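Local atomic coordinates of guanosine-3',5'-bis(diphosphate) 3'-pyrophosphohydrolase MESH1 (Drosophila melanogaster, PDB entry 3NQW), a protein that hydrolyses the alarmone ppGpp to GDP and diphosphate in a manganese-dependent reaction and takes part in the starvation response of the fly. Residues K117-R129 with L158-I172. Residues are numbered along the deposited sequence; the frame is centred on the assembly and turned at random.
With MN (manganese (II) ion), chain C.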
# COMPACT_ATOMS: atom_id res chain seq x y z
N LYS A 117 1.97 -0.94 -21.82
CA LYS A 117 0.80 -1.74 -22.14
C LYS A 117 0.51 -2.64 -20.94
O LYS A 117 -0.65 -2.86 -20.59
CB LYS A 117 1.03 -2.61 -23.38
CG LYS A 117 1.18 -1.87 -24.72
CD LYS A 117 1.14 -2.90 -25.86
CE LYS A 117 1.80 -2.42 -27.16
NZ LYS A 117 2.09 -3.58 -28.08
N LEU A 118 1.57 -3.15 -20.31
CA LEU A 118 1.42 -4.03 -19.15
C LEU A 118 0.58 -3.39 -18.07
O LEU A 118 -0.32 -4.03 -17.54
CB LEU A 118 2.78 -4.38 -18.55
CG LEU A 118 3.65 -5.35 -19.34
CD1 LEU A 118 4.87 -5.65 -18.51
CD2 LEU A 118 2.88 -6.62 -19.64
N ILE A 119 0.90 -2.14 -17.74
CA ILE A 119 0.14 -1.40 -16.74
C ILE A 119 -1.30 -1.22 -17.22
O ILE A 119 -2.25 -1.51 -16.50
CB ILE A 119 0.72 0.03 -16.46
CG1 ILE A 119 2.10 -0.06 -15.78
CG2 ILE A 119 -0.24 0.81 -15.56
CD1 ILE A 119 3.28 0.31 -16.68
N LYS A 120 -1.46 -0.74 -18.45
CA LYS A 120 -2.79 -0.52 -18.97
C LYS A 120 -3.67 -1.75 -18.90
O LYS A 120 -4.85 -1.63 -18.59
CB LYS A 120 -2.69 -0.02 -20.40
CG LYS A 120 -2.07 1.36 -20.51
CD LYS A 120 -2.24 1.83 -21.93
CE LYS A 120 -1.81 3.25 -22.12
NZ LYS A 120 -2.42 3.64 -23.39
N LEU A 121 -3.09 -2.91 -19.20
CA LEU A 121 -3.81 -4.19 -19.15
C LEU A 121 -4.23 -4.52 -17.71
O LEU A 121 -5.41 -4.73 -17.43
CB LEU A 121 -2.94 -5.32 -19.70
CG LEU A 121 -2.68 -5.37 -21.21
CD1 LEU A 121 -1.73 -6.52 -21.54
CD2 LEU A 121 -3.99 -5.54 -21.95
N ALA A 122 -3.25 -4.56 -16.81
CA ALA A 122 -3.52 -4.85 -15.40
C ALA A 122 -4.54 -3.86 -14.82
O ALA A 122 -5.45 -4.27 -14.10
CB ALA A 122 -2.23 -4.80 -14.61
N ASP A 123 -4.38 -2.58 -15.15
CA ASP A 123 -5.28 -1.50 -14.70
C ASP A 123 -6.70 -1.89 -15.05
O ASP A 123 -7.63 -1.76 -14.25
CB ASP A 123 -4.90 -0.21 -15.43
CG ASP A 123 -5.57 1.04 -14.87
OD1 ASP A 123 -6.32 0.98 -13.87
OD2 ASP A 123 -5.33 2.11 -15.44
N LYS A 124 -6.86 -2.38 -16.28
CA LYS A 124 -8.16 -2.82 -16.74
C LYS A 124 -8.58 -4.07 -15.98
O LYS A 124 -9.66 -4.08 -15.37
CB LYS A 124 -8.13 -3.12 -18.25
CG LYS A 124 -7.95 -1.88 -19.13
CD LYS A 124 -9.07 -0.86 -18.95
CE LYS A 124 -8.78 0.38 -19.80
NZ LYS A 124 -7.42 0.91 -19.46
N LEU A 125 -7.75 -5.10 -15.97
CA LEU A 125 -8.09 -6.33 -15.26
C LEU A 125 -8.65 -6.04 -13.88
O LEU A 125 -9.76 -6.47 -13.55
CB LEU A 125 -6.88 -7.25 -15.14
CG LEU A 125 -7.12 -8.62 -14.51
CD1 LEU A 125 -8.30 -9.34 -15.14
CD2 LEU A 125 -5.85 -9.45 -14.67
N ASP A 126 -7.89 -5.30 -13.07
CA ASP A 126 -8.34 -4.98 -11.72
C ASP A 126 -9.73 -4.33 -11.72
O ASP A 126 -10.66 -4.83 -11.08
CB ASP A 126 -7.35 -4.06 -11.01
CG ASP A 126 -7.81 -3.67 -9.61
OD1 ASP A 126 -7.94 -4.57 -8.75
OD2 ASP A 126 -8.05 -2.47 -9.37
N ASN A 127 -9.87 -3.22 -12.42
CA ASN A 127 -11.16 -2.54 -12.46
C ASN A 127 -12.28 -3.48 -12.84
O ASN A 127 -13.29 -3.55 -12.15
CB ASN A 127 -11.11 -1.37 -13.44
CG ASN A 127 -10.26 -0.22 -12.93
OD1 ASN A 127 -9.61 0.47 -13.71
ND2 ASN A 127 -10.28 -0.00 -11.62
N LEU A 128 -12.09 -4.22 -13.93
CA LEU A 128 -13.12 -5.15 -14.38
C LEU A 128 -13.51 -6.10 -13.27
O LEU A 128 -14.69 -6.26 -12.96
CB LEU A 128 -12.63 -5.95 -15.58
CG LEU A 128 -12.62 -5.16 -16.89
CD1 LEU A 128 -12.36 -6.12 -18.04
CD2 LEU A 128 -13.96 -4.47 -17.09
N ARG A 129 -12.52 -6.74 -12.67
CA ARG A 129 -12.76 -7.65 -11.58
C ARG A 129 -13.70 -7.03 -10.57
O ARG A 129 -14.54 -7.72 -9.99
CB ARG A 129 -11.44 -8.01 -10.91
CG ARG A 129 -10.64 -8.98 -11.73
CD ARG A 129 -9.27 -9.12 -11.15
NE ARG A 129 -8.62 -10.34 -11.58
CZ ARG A 129 -7.32 -10.57 -11.41
NH1 ARG A 129 -6.56 -9.65 -10.82
NH2 ARG A 129 -6.80 -11.72 -11.81
N LEU A 158 -4.58 -3.52 -26.89
CA LEU A 158 -3.41 -3.66 -26.01
C LEU A 158 -2.83 -5.08 -26.05
O LEU A 158 -1.73 -5.32 -25.56
CB LEU A 158 -3.79 -3.29 -24.58
CG LEU A 158 -3.96 -1.79 -24.37
CD1 LEU A 158 -5.11 -1.54 -23.43
CD2 LEU A 158 -2.66 -1.19 -23.85
N ARG A 159 -3.59 -6.00 -26.65
CA ARG A 159 -3.21 -7.41 -26.78
C ARG A 159 -1.81 -7.58 -27.37
O ARG A 159 -1.19 -6.61 -27.80
CB ARG A 159 -4.24 -8.15 -27.66
CG ARG A 159 -5.72 -7.69 -27.49
CD ARG A 159 -6.72 -8.66 -28.14
NE ARG A 159 -6.83 -9.89 -27.35
CZ ARG A 159 -7.70 -10.08 -26.36
NH1 ARG A 159 -8.55 -9.13 -26.02
NH2 ARG A 159 -7.69 -11.22 -25.69
N GLY A 160 -1.32 -8.82 -27.40
CA GLY A 160 0.01 -9.08 -27.92
C GLY A 160 1.07 -8.87 -26.85
O GLY A 160 2.23 -9.28 -27.00
N THR A 161 0.65 -8.25 -25.74
CA THR A 161 1.53 -7.94 -24.61
C THR A 161 1.71 -9.14 -23.67
O THR A 161 2.63 -9.93 -23.85
CB THR A 161 0.99 -6.73 -23.81
OG1 THR A 161 0.65 -5.67 -24.71
CG2 THR A 161 2.03 -6.23 -22.82
N ASN A 162 0.83 -9.28 -22.68
CA ASN A 162 0.95 -10.39 -21.72
C ASN A 162 -0.08 -11.48 -22.00
O ASN A 162 -1.28 -11.28 -21.83
CB ASN A 162 0.82 -9.86 -20.28
CG ASN A 162 1.39 -10.81 -19.24
OD1 ASN A 162 0.72 -11.73 -18.79
ND2 ASN A 162 2.64 -10.58 -18.86
N ALA A 163 0.41 -12.63 -22.44
CA ALA A 163 -0.46 -13.76 -22.74
C ALA A 163 -1.21 -14.22 -21.50
O ALA A 163 -2.25 -14.87 -21.60
CB ALA A 163 0.36 -14.91 -23.31
N ASN A 164 -0.68 -13.90 -20.33
CA ASN A 164 -1.34 -14.33 -19.12
C ASN A 164 -2.43 -13.36 -18.68
O ASN A 164 -3.56 -13.77 -18.40
CB ASN A 164 -0.33 -14.53 -18.01
CG ASN A 164 -0.94 -15.21 -16.81
OD1 ASN A 164 -1.98 -15.87 -16.92
ND2 ASN A 164 -0.30 -15.06 -15.65
N LEU A 165 -2.10 -12.08 -18.62
CA LEU A 165 -3.06 -11.07 -18.22
C LEU A 165 -4.21 -11.08 -19.22
O LEU A 165 -5.37 -11.12 -18.84
CB LEU A 165 -2.40 -9.69 -18.19
CG LEU A 165 -1.29 -9.45 -17.15
CD1 LEU A 165 -0.78 -8.01 -17.25
CD2 LEU A 165 -1.84 -9.71 -15.76
N GLU A 166 -3.87 -11.05 -20.51
CA GLU A 166 -4.88 -11.05 -21.57
C GLU A 166 -5.74 -12.29 -21.55
O GLU A 166 -6.91 -12.26 -21.94
CB GLU A 166 -4.20 -10.96 -22.93
CG GLU A 166 -3.53 -9.64 -23.19
CD GLU A 166 -2.40 -9.77 -24.17
OE1 GLU A 166 -1.37 -9.09 -23.96
OE2 GLU A 166 -2.54 -10.55 -25.16
N LEU A 167 -5.15 -13.38 -21.10
CA LEU A 167 -5.88 -14.64 -21.01
C LEU A 167 -6.97 -14.46 -19.95
O LEU A 167 -8.11 -14.84 -20.15
CB LEU A 167 -4.90 -15.75 -20.63
CG LEU A 167 -4.90 -17.02 -21.48
CD1 LEU A 167 -3.58 -17.78 -21.31
CD2 LEU A 167 -6.09 -17.89 -21.09
N LYS A 168 -6.59 -13.86 -18.82
CA LYS A 168 -7.53 -13.62 -17.74
C LYS A 168 -8.54 -12.57 -18.19
O LYS A 168 -9.74 -12.70 -17.93
CB LYS A 168 -6.79 -13.16 -16.50
CG LYS A 168 -5.85 -14.22 -15.98
CD LYS A 168 -4.65 -13.61 -15.31
CE LYS A 168 -3.87 -14.66 -14.54
NZ LYS A 168 -4.46 -14.95 -13.20
N LEU A 169 -8.06 -11.53 -18.86
CA LEU A 169 -8.95 -10.49 -19.36
C LEU A 169 -10.08 -11.19 -20.10
O LEU A 169 -11.24 -10.92 -19.86
CB LEU A 169 -8.20 -9.57 -20.32
CG LEU A 169 -7.40 -8.50 -19.58
CD1 LEU A 169 -6.24 -8.04 -20.43
CD2 LEU A 169 -8.34 -7.36 -19.20
N ASP A 170 -9.70 -12.09 -21.00
CA ASP A 170 -10.66 -12.85 -21.79
C ASP A 170 -11.62 -13.63 -20.92
O ASP A 170 -12.77 -13.84 -21.29
CB ASP A 170 -9.92 -13.80 -22.71
CG ASP A 170 -9.24 -13.07 -23.84
OD1 ASP A 170 -8.07 -13.42 -24.15
OD2 ASP A 170 -9.88 -12.16 -24.42
N GLU A 171 -11.13 -14.09 -19.78
CA GLU A 171 -11.95 -14.84 -18.86
C GLU A 171 -13.13 -14.01 -18.39
O GLU A 171 -14.23 -14.52 -18.20
CB GLU A 171 -11.11 -15.30 -17.68
CG GLU A 171 -10.22 -16.47 -18.05
CD GLU A 171 -11.04 -17.68 -18.46
OE1 GLU A 171 -11.48 -18.44 -17.56
OE2 GLU A 171 -11.27 -17.86 -19.68
N ILE A 172 -12.88 -12.71 -18.20
CA ILE A 172 -13.91 -11.78 -17.75
C ILE A 172 -14.82 -11.39 -18.92
O ILE A 172 -15.99 -11.08 -18.72
CB ILE A 172 -13.25 -10.51 -17.13
CG1 ILE A 172 -12.41 -10.92 -15.92
CG2 ILE A 172 -14.31 -9.51 -16.72
CD1 ILE A 172 -11.65 -9.77 -15.26
MN MN C . -6.51 2.74 -12.35
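Leu121 enters the hole formed by Leu158, Leu165, Glu166 and Leu169, and its two methyls divide the work. CD2 reaches CB of Leu158 at 3.5 Å and CD1 of Leu169 at 3.7 Å, while CD1 touches CB of Thr161 and lies against the carboxylate oxygen OE1 and CG of Glu166. One turn on, Leu125 fills the next hole, among Leu165, Lys168, Leu169 and Ile172; with CG anti to the backbone N (chi1 -176°), its CD1 meets CD1 of Ile172 at 3.4 Å. Leu165 answers from the other helix, seated among Leu118, Leu121, Ala122 and Leu125. With these knobs interlocked, the axes of 117-129 and 163-172 run in the same general direction, 28° apart and 9.9 Å at closest approach, and no hydrogen bond crosses.

Packing stays close at the start of the contact, where Thr161 lays CG2 against CD2 of Leu118, while its hydroxyl, beside the aliphatic chain of Lys117, donates to O of Leu158 at 2.6 Å, tying the turn together ahead of helix 163-176. A glycine here would probably leave that carbonyl without its hydroxyl partner and open a gap beside Leu118 and Leu121. The looser, partly exposed end is that of Arg129 and Lys168, where the guanidinium has one face over CG of Leu125 and NH2 stays 4.2 Å from NZ of Lys168; Glu47 forms salt bridges with both cations, probably offsetting their repulsion.

Asp123 makes no contact with 158-172 and binds manganese through OD1, in a site with His36 and Asp63. Knobs-into-holes packing backs the metal-bearing helix of an all-helical HD-domain hydrolase.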